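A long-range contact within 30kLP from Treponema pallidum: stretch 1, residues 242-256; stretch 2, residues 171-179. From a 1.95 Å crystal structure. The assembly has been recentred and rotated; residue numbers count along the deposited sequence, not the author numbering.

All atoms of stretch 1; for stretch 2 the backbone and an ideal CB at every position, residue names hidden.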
ATOM      1  N   THR A 242       8.563  10.177 -13.781  1.00 25.62           N
ATOM      2  CA  THR A 242       8.703  10.871 -12.496  1.00 26.14           C
ATOM      3  C   THR A 242       7.369  11.432 -12.005  1.00 23.72           C
ATOM      4  O   THR A 242       6.533  11.833 -12.796  1.00 25.15           O
ATOM      5  CB  THR A 242       9.701  12.033 -12.577  1.00 28.93           C
ATOM      6  OG1 THR A 242       9.311  12.899 -13.650  1.00 33.51           O
ATOM      7  CG2 THR A 242      11.126  11.500 -12.834  1.00 32.82           C
ATOM      8  N   ILE A 243       7.186  11.456 -10.697  1.00 22.46           N
ATOM      9  CA  ILE A 243       6.026  12.050 -10.044  1.00 21.72           C
ATOM     10  C   ILE A 243       6.526  12.580  -8.708  1.00 22.38           C
ATOM     11  O   ILE A 243       7.362  11.929  -8.062  1.00 22.01           O
ATOM     12  CB  ILE A 243       4.892  10.983  -9.820  1.00 21.89           C
ATOM     13  CG1 ILE A 243       3.649  11.599  -9.150  1.00 20.50           C
ATOM     14  CG2 ILE A 243       5.419   9.765  -9.029  1.00 17.60           C
ATOM     15  CD1 ILE A 243       2.431  10.666  -9.130  1.00 18.83           C
ATOM     16  N   SER A 244       6.047  13.752  -8.284  1.00 22.17           N
ATOM     17  CA  SER A 244       6.503  14.303  -7.003  1.00 23.45           C
ATOM     18  C   SER A 244       5.956  13.434  -5.882  1.00 24.75           C
ATOM     19  O   SER A 244       4.900  12.791  -6.054  1.00 25.04           O
ATOM     20  CB  SER A 244       6.053  15.756  -6.816  1.00 23.32           C
ATOM     21  OG  SER A 244       4.652  15.822  -6.586  1.00 25.72           O
ATOM     22  N   ALA A 245       6.664  13.406  -4.749  1.00 23.66           N
ATOM     23  CA  ALA A 245       6.221  12.674  -3.573  1.00 25.23           C
ATOM     24  C   ALA A 245       4.863  13.185  -3.117  1.00 26.50           C
ATOM     25  O   ALA A 245       4.010  12.406  -2.708  1.00 25.13           O
ATOM     26  CB  ALA A 245       7.241  12.796  -2.444  1.00 25.91           C
ATOM     27  N   GLU A 246       4.663  14.501  -3.180  1.00 27.17           N
ATOM     28  CA  GLU A 246       3.351  15.063  -2.839  1.00 27.67           C
ATOM     29  C   GLU A 246       2.213  14.551  -3.746  1.00 25.81           C
ATOM     30  O   GLU A 246       1.128  14.248  -3.255  1.00 26.94           O
ATOM     31  CB  GLU A 246       3.373  16.600  -2.803  1.00 28.53           C
ATOM     32  CG  GLU A 246       2.138  17.222  -3.449  1.00 33.55           C
ATOM     33  CD  GLU A 246       1.476  18.274  -2.593  1.00 42.71           C
ATOM     34  OE1 GLU A 246       2.042  19.385  -2.466  1.00 39.67           O
ATOM     35  OE2 GLU A 246       0.376  17.984  -2.062  1.00 47.24           O
ATOM     36  N   ARG A 247       2.436  14.464  -5.053  1.00 26.31           N
ATOM     37  CA  ARG A 247       1.355  14.004  -5.925  1.00 25.22           C
ATOM     38  C   ARG A 247       1.163  12.501  -5.786  1.00 23.35           C
ATOM     39  O   ARG A 247       0.031  12.019  -5.837  1.00 24.47           O
ATOM     40  CB  ARG A 247       1.541  14.393  -7.391  1.00 26.81           C
ATOM     41  CG  ARG A 247       0.210  14.870  -8.006  1.00 31.51           C
ATOM     42  CD  ARG A 247       0.266  15.175  -9.492  1.00 32.71           C
ATOM     43  NE  ARG A 247      -0.363  14.080 -10.208  1.00 43.15           N
ATOM     44  CZ  ARG A 247       0.257  13.283 -11.067  1.00 37.29           C
ATOM     45  NH1 ARG A 247      -0.420  12.313 -11.632  1.00 39.43           N
ATOM     46  NH2 ARG A 247       1.536  13.466 -11.369  1.00 40.98           N
ATOM     47  N   LEU A 248       2.260  11.762  -5.603  1.00 21.29           N
ATOM     48  CA  LEU A 248       2.179  10.326  -5.368  1.00 21.31           C
ATOM     49  C   LEU A 248       1.327  10.019  -4.135  1.00 20.65           C
ATOM     50  O   LEU A 248       0.466   9.147  -4.173  1.00 19.32           O
ATOM     51  CB  LEU A 248       3.571   9.696  -5.253  1.00 20.77           C
ATOM     52  CG  LEU A 248       3.663   8.179  -4.979  1.00 21.30           C
ATOM     53  CD1 LEU A 248       2.891   7.379  -6.022  1.00 20.87           C
ATOM     54  CD2 LEU A 248       5.157   7.722  -4.906  1.00 20.01           C
ATOM     55  N   ALA A 249       1.559  10.771  -3.060  1.00 21.19           N
ATOM     56  CA  ALA A 249       0.808  10.605  -1.808  1.00 22.48           C
ATOM     57  C   ALA A 249      -0.698  10.824  -1.977  1.00 22.95           C
ATOM     58  O   ALA A 249      -1.514  10.057  -1.431  1.00 23.18           O
ATOM     59  CB  ALA A 249       1.372  11.539  -0.720  1.00 21.35           C
ATOM     60  N   SER A 250      -1.034  11.874  -2.727  1.00 24.43           N
ATOM     61  CA  SER A 250      -2.406  12.229  -3.095  1.00 26.67           C
ATOM     62  C   SER A 250      -3.075  11.141  -3.967  1.00 25.73           C
ATOM     63  O   SER A 250      -4.196  10.720  -3.688  1.00 24.30           O
ATOM     64  CB  SER A 250      -2.386  13.581  -3.819  1.00 27.43           C
ATOM     65  OG  SER A 250      -3.609  13.830  -4.488  1.00 34.50           O
ATOM     66  N   VAL A 251      -2.377  10.689  -5.006  1.00 24.96           N
ATOM     67  CA  VAL A 251      -2.840   9.548  -5.835  1.00 24.99           C
ATOM     68  C   VAL A 251      -3.214   8.324  -4.974  1.00 23.11           C
ATOM     69  O   VAL A 251      -4.288   7.718  -5.133  1.00 22.42           O
ATOM     70  CB  VAL A 251      -1.779   9.170  -6.931  1.00 24.69           C
ATOM     71  CG1 VAL A 251      -2.103   7.825  -7.582  1.00 26.82           C
ATOM     72  CG2 VAL A 251      -1.688  10.270  -7.998  1.00 26.72           C
ATOM     73  N   ILE A 252      -2.339   7.957  -4.045  1.00 20.13           N
ATOM     74  CA  ILE A 252      -2.626   6.826  -3.167  1.00 19.93           C
ATOM     75  C   ILE A 252      -3.788   7.076  -2.180  1.00 21.49           C
ATOM     76  O   ILE A 252      -4.622   6.192  -1.936  1.00 19.41           O
ATOM     77  CB  ILE A 252      -1.340   6.399  -2.412  1.00 19.54           C
ATOM     78  CG1 ILE A 252      -0.324   5.851  -3.433  1.00 22.41           C
ATOM     79  CG2 ILE A 252      -1.677   5.401  -1.322  1.00 16.73           C
ATOM     80  CD1 ILE A 252       1.047   5.521  -2.873  1.00 24.17           C
ATOM     81  N   SER A 253      -3.816   8.278  -1.608  1.00 22.28           N
ATOM     82  CA  SER A 253      -4.835   8.704  -0.663  1.00 24.47           C
ATOM     83  C   SER A 253      -6.200   8.698  -1.312  1.00 24.13           C
ATOM     84  O   SER A 253      -7.186   8.322  -0.683  1.00 27.72           O
ATOM     85  CB  SER A 253      -4.536  10.140  -0.205  1.00 23.36           C
ATOM     86  OG  SER A 253      -3.436  10.145   0.672  1.00 29.69           O
ATOM     87  N   SER A 254      -6.245   9.088  -2.579  1.00 25.21           N
ATOM     88  CA  SER A 254      -7.499   9.237  -3.309  1.00 25.76           C
ATOM     89  C   SER A 254      -8.242   7.912  -3.557  1.00 25.03           C
ATOM     90  O   SER A 254      -9.365   7.937  -4.055  1.00 26.09           O
ATOM     91  CB  SER A 254      -7.267   9.949  -4.636  1.00 24.92           C
ATOM     92  OG  SER A 254      -6.653   9.066  -5.557  1.00 29.09           O
ATOM     93  N   LEU A 255      -7.613   6.772  -3.248  1.00 23.39           N
ATOM     94  CA  LEU A 255      -8.300   5.468  -3.298  1.00 22.69           C
ATOM     95  C   LEU A 255      -9.472   5.457  -2.315  1.00 22.82           C
ATOM     96  O   LEU A 255     -10.544   4.904  -2.597  1.00 22.15           O
ATOM     97  CB  LEU A 255      -7.314   4.326  -2.953  1.00 21.94           C
ATOM     98  CG  LEU A 255      -6.259   3.960  -4.013  1.00 23.41           C
ATOM     99  CD1 LEU A 255      -5.179   2.981  -3.495  1.00 17.64           C
ATOM    100  CD2 LEU A 255      -6.965   3.383  -5.276  1.00 23.48           C
ATOM    101  N   TYR A 256      -9.238   6.056  -1.145  1.00 25.14           N
ATOM    102  CA  TYR A 256     -10.220   6.147  -0.085  1.00 28.60           C
ATOM    103  C   TYR A 256     -10.952   7.489  -0.193  1.00 31.85           C
ATOM    104  O   TYR A 256     -10.316   8.527  -0.343  1.00 30.58           O
ATOM    105  CB  TYR A 256      -9.542   6.047   1.288  1.00 29.05           C
ATOM    106  CG  TYR A 256     -10.534   6.118   2.435  1.00 28.79           C
ATOM    107  CD1 TYR A 256     -11.312   5.027   2.757  1.00 26.69           C
ATOM    108  CD2 TYR A 256     -10.710   7.294   3.175  1.00 28.49           C
ATOM    109  CE1 TYR A 256     -12.231   5.078   3.788  1.00 27.56           C
ATOM    110  CE2 TYR A 256     -11.632   7.352   4.229  1.00 27.51           C
ATOM    111  CZ  TYR A 256     -12.385   6.227   4.529  1.00 28.03           C
ATOM    112  OH  TYR A 256     -13.317   6.236   5.551  1.00 27.57           O
ATOM    113  N   UNK A 171      -7.982   2.693 -14.689  1.00 32.32           N
ATOM    114  CA  UNK A 171      -8.394   3.769 -13.776  1.00 33.67           C
ATOM    115  C   UNK A 171      -7.216   4.475 -13.079  1.00 32.13           C
ATOM    116  O   UNK A 171      -7.200   5.701 -12.948  1.00 32.76           O
ATOM    117  CB  UNK A 171      -9.337   3.198 -12.715  1.00 33.67           C
ATOM    118  N   UNK A 172      -6.207   3.715 -12.663  1.00 30.57           N
ATOM    119  CA  UNK A 172      -5.071   4.281 -11.911  1.00 27.93           C
ATOM    120  C   UNK A 172      -4.110   5.105 -12.786  1.00 27.65           C
ATOM    121  O   UNK A 172      -3.552   6.120 -12.329  1.00 25.78           O
ATOM    122  CB  UNK A 172      -4.292   3.151 -11.236  1.00 27.93           C
ATOM    123  N   UNK A 173      -3.909   4.656 -14.030  1.00 27.10           N
ATOM    124  CA  UNK A 173      -2.981   5.311 -14.970  1.00 28.43           C
ATOM    125  C   UNK A 173      -3.338   6.770 -15.267  1.00 27.94           C
ATOM    126  O   UNK A 173      -2.452   7.623 -15.410  1.00 28.32           O
ATOM    127  CB  UNK A 173      -2.946   4.529 -16.284  1.00 28.43           C
ATOM    128  N   UNK A 174      -4.630   7.062 -15.340  1.00 27.66           N
ATOM    129  CA  UNK A 174      -5.088   8.425 -15.563  1.00 28.10           C
ATOM    130  C   UNK A 174      -4.705   9.317 -14.375  1.00 29.42           C
ATOM    131  O   UNK A 174      -4.250  10.462 -14.565  1.00 27.28           O
ATOM    132  CB  UNK A 174      -6.601   8.449 -15.788  1.00 28.10           C
ATOM    133  N   UNK A 175      -4.855   8.788 -13.156  1.00 27.80           N
ATOM    134  CA  UNK A 175      -4.441   9.532 -11.959  1.00 31.39           C
ATOM    135  C   UNK A 175      -2.947   9.746 -11.990  1.00 32.84           C
ATOM    136  O   UNK A 175      -2.450  10.858 -11.800  1.00 32.50           O
ATOM    137  CB  UNK A 175      -4.847   8.797 -10.680  1.00 31.39           C
ATOM    138  N   UNK A 176      -2.223   8.657 -12.208  1.00 35.78           N
ATOM    139  CA  UNK A 176      -0.781   8.688 -12.114  1.00 39.09           C
ATOM    140  C   UNK A 176      -0.191   9.632 -13.145  1.00 41.50           C
ATOM    141  O   UNK A 176       0.785  10.327 -12.866  1.00 43.93           O
ATOM    142  CB  UNK A 176      -0.204   7.281 -12.288  1.00 39.09           C
ATOM    143  N   UNK A 177      -0.805   9.702 -14.320  1.00 43.46           N
ATOM    144  CA  UNK A 177      -0.280  10.545 -15.383  1.00 46.21           C
ATOM    145  C   UNK A 177      -0.920  11.939 -15.426  1.00 47.56           C
ATOM    146  O   UNK A 177      -0.642  12.717 -16.328  1.00 47.39           O
ATOM    147  CB  UNK A 177      -0.482   9.847 -16.730  1.00 46.21           C
ATOM    148  N   UNK A 178      -1.754  12.239 -14.427  1.00 49.74           N
ATOM    149  CA  UNK A 178      -2.407  13.547 -14.241  1.00 52.14           C
ATOM    150  C   UNK A 178      -3.494  13.892 -15.273  1.00 53.73           C
ATOM    151  O   UNK A 178      -3.959  15.037 -15.338  1.00 53.04           O
ATOM    152  CB  UNK A 178      -1.339  14.642 -14.276  1.00 52.14           C
ATOM    153  N   UNK A 179      -3.916  12.895 -16.051  1.00 54.75           N
ATOM    154  CA  UNK A 179      -5.016  13.066 -17.002  1.00 56.54           C
ATOM    155  C   UNK A 179      -6.358  13.033 -16.260  1.00 56.47           C
ATOM    156  O   UNK A 179      -6.379  12.852 -15.040  1.00 56.26           O
ATOM    157  CB  UNK A 179      -4.972  11.981 -18.079  1.00 56.54           C
TER

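Two helices pack here with their axes 10.3 Å apart at closest and their N-to-C directions 151° apart, so the C-terminal end of stretch 2 meets the N-terminal end of helix 245-253.

Position 171 is helical, its CA-to-CB bond points sideways, and no atom of stretch 1 lies within 5.5 Å of the ideal CB. Stretch 1 sets almost no condition, and most helix-compatible residues would do; the residue is H171, which makes no contact.

Position 172 also points sideways with nothing near its ideal CB, but the way ahead leads to the apolar flank of V251, with the ends of L248, I252 and L255 farther on. Only a long side chain could get there, and leucine, methionine or an aromatic would suit. The residue is F172. With chi1 at -160° (t), the end of its ring comes nearer the other helix than the sideways CA-to-CB bond would suggest, and CZ comes 3.4 Å from V251 CG1, an apolar contact that fills space a short side chain would leave empty.

Positions 173 and 174 can be passed quickly. The first is out of reach, the second points away, and stretch 1 chooses neither; they are I173 and T174.

Position 175 is where the helices come nearest in register, the CA of 175 lying 6.3 Å from V251 CA. The ideal CB lies 4.3 Å from V251 CG1 and 5.4 Å from S254 OG, so an apolar stem is welcome, and a polar tip could use the hydroxyl. Glutamine, arginine or lysine could combine the two, while a plain aliphatic would serve the first need alone. The residue is K175: its CB lies 4.2 Å from V251 CG1, and the chain runs on until NZ donates a hydrogen bond to S254 OG at 2.7 Å. That hydroxyl also donates to V251 O, leaving its oxygen well placed to accept from the lysine.

At 176 CA-to-CB points away, yet the ideal CB is 5.1 Å from V251 CG1 and 5.3 Å from I243 CD1. R247 NH1 is also 5.1 Å from the ideal CB of 176, but it already lies 2.6 Å from the backbone O of 176 and needs nothing from the side chain. A branched or flexible apolar residue that can turn back suits best: leucine, isoleucine or methionine. L176 does so, with CD1 3.7 Å from I243 CD1.

Position 177 is the first to leave helical phi/psi, and its CB points away; stretch 1 asks little of L177. The local break matters more, because the arginine reads the backbone here: R247 NH1 donates to L176 O at 2.6 Å and, weakly, to K175 O at 2.5 Å.

Position 178 has phi/psi of 70/13, a left-handed conformation favouring glycine, asparagine or aspartate. Its ideal CB sits 3.6 Å from R247 NH1, where an acidic group could also suit the arginine's charge. N178 fits the backbone, and its CB lies over one face of the guanidinium.

Position 179 points away, out of contact, and is free as far as stretch 1 is concerned; it is F179.

Stretch 2, residues 171-179: HFITKLLNF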
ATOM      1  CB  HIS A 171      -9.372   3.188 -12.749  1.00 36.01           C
ATOM      2  CG  HIS A 171     -10.127   4.215 -11.960  1.00 41.78           C
ATOM      3  ND1 HIS A 171      -9.774   4.574 -10.677  1.00 48.87           N
ATOM      4  CD2 HIS A 171     -11.234   4.934 -12.262  1.00 48.14           C
ATOM      5  CE1 HIS A 171     -10.617   5.489 -10.229  1.00 50.20           C
ATOM      6  NE2 HIS A 171     -11.515   5.723 -11.171  1.00 51.54           N
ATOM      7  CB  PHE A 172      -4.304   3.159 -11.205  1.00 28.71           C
ATOM      8  CG  PHE A 172      -3.440   3.623 -10.060  1.00 27.60           C
ATOM      9  CD1 PHE A 172      -3.971   3.763  -8.787  1.00 30.12           C
ATOM     10  CD2 PHE A 172      -2.100   3.906 -10.252  1.00 28.00           C
ATOM     11  CE1 PHE A 172      -3.176   4.187  -7.718  1.00 24.67           C
ATOM     12  CE2 PHE A 172      -1.297   4.320  -9.190  1.00 23.63           C
ATOM     13  CZ  PHE A 172      -1.838   4.453  -7.927  1.00 20.96           C
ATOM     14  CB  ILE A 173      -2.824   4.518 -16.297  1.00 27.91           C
ATOM     15  CG1 ILE A 173      -1.600   5.011 -17.077  1.00 31.13           C
ATOM     16  CG2 ILE A 173      -4.048   4.661 -17.193  1.00 29.08           C
ATOM     17  CD1 ILE A 173      -0.274   4.604 -16.496  1.00 31.92           C
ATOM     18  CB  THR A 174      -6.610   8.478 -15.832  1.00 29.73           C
ATOM     19  OG1 THR A 174      -7.340   8.211 -14.626  1.00 32.31           O
ATOM     20  CG2 THR A 174      -7.002   7.458 -16.883  1.00 31.36           C
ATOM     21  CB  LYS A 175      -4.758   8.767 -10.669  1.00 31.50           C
ATOM     22  CG  LYS A 175      -6.227   8.569 -10.361  1.00 36.38           C
ATOM     23  CD  LYS A 175      -6.374   7.463  -9.303  1.00 37.02           C
ATOM     24  CE  LYS A 175      -7.822   7.306  -8.867  1.00 38.78           C
ATOM     25  NZ  LYS A 175      -8.015   7.584  -7.413  1.00 41.64           N
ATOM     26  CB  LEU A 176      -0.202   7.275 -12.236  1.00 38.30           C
ATOM     27  CG  LEU A 176       1.304   7.133 -12.040  1.00 41.07           C
ATOM     28  CD1 LEU A 176       1.704   7.344 -10.583  1.00 36.23           C
ATOM     29  CD2 LEU A 176       1.735   5.763 -12.534  1.00 38.69           C
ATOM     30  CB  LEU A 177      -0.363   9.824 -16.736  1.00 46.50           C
ATOM     31  CG  LEU A 177       0.133   8.364 -16.838  1.00 47.36           C
ATOM     32  CD1 LEU A 177       0.356   7.967 -18.278  1.00 50.10           C
ATOM     33  CD2 LEU A 177       1.387   8.059 -16.007  1.00 48.40           C
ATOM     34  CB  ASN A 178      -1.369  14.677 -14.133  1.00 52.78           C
ATOM     35  CG  ASN A 178      -1.745  15.731 -13.101  1.00 54.89           C
ATOM     36  OD1 ASN A 178      -2.872  15.762 -12.598  1.00 58.15           O
ATOM     37  ND2 ASN A 178      -0.792  16.603 -12.777  1.00 56.14           N
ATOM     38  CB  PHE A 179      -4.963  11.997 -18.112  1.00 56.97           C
ATOM     39  CG  PHE A 179      -3.592  11.791 -18.718  1.00 60.36           C
ATOM     40  CD1 PHE A 179      -2.712  12.860 -18.907  1.00 63.13           C
ATOM     41  CD2 PHE A 179      -3.187  10.516 -19.125  1.00 63.57           C
ATOM     42  CE1 PHE A 179      -1.444  12.659 -19.465  1.00 63.28           C
ATOM     43  CE2 PHE A 179      -1.923  10.305 -19.695  1.00 64.20           C
ATOM     44  CZ  PHE A 179      -1.048  11.378 -19.862  1.00 63.77           C
TER
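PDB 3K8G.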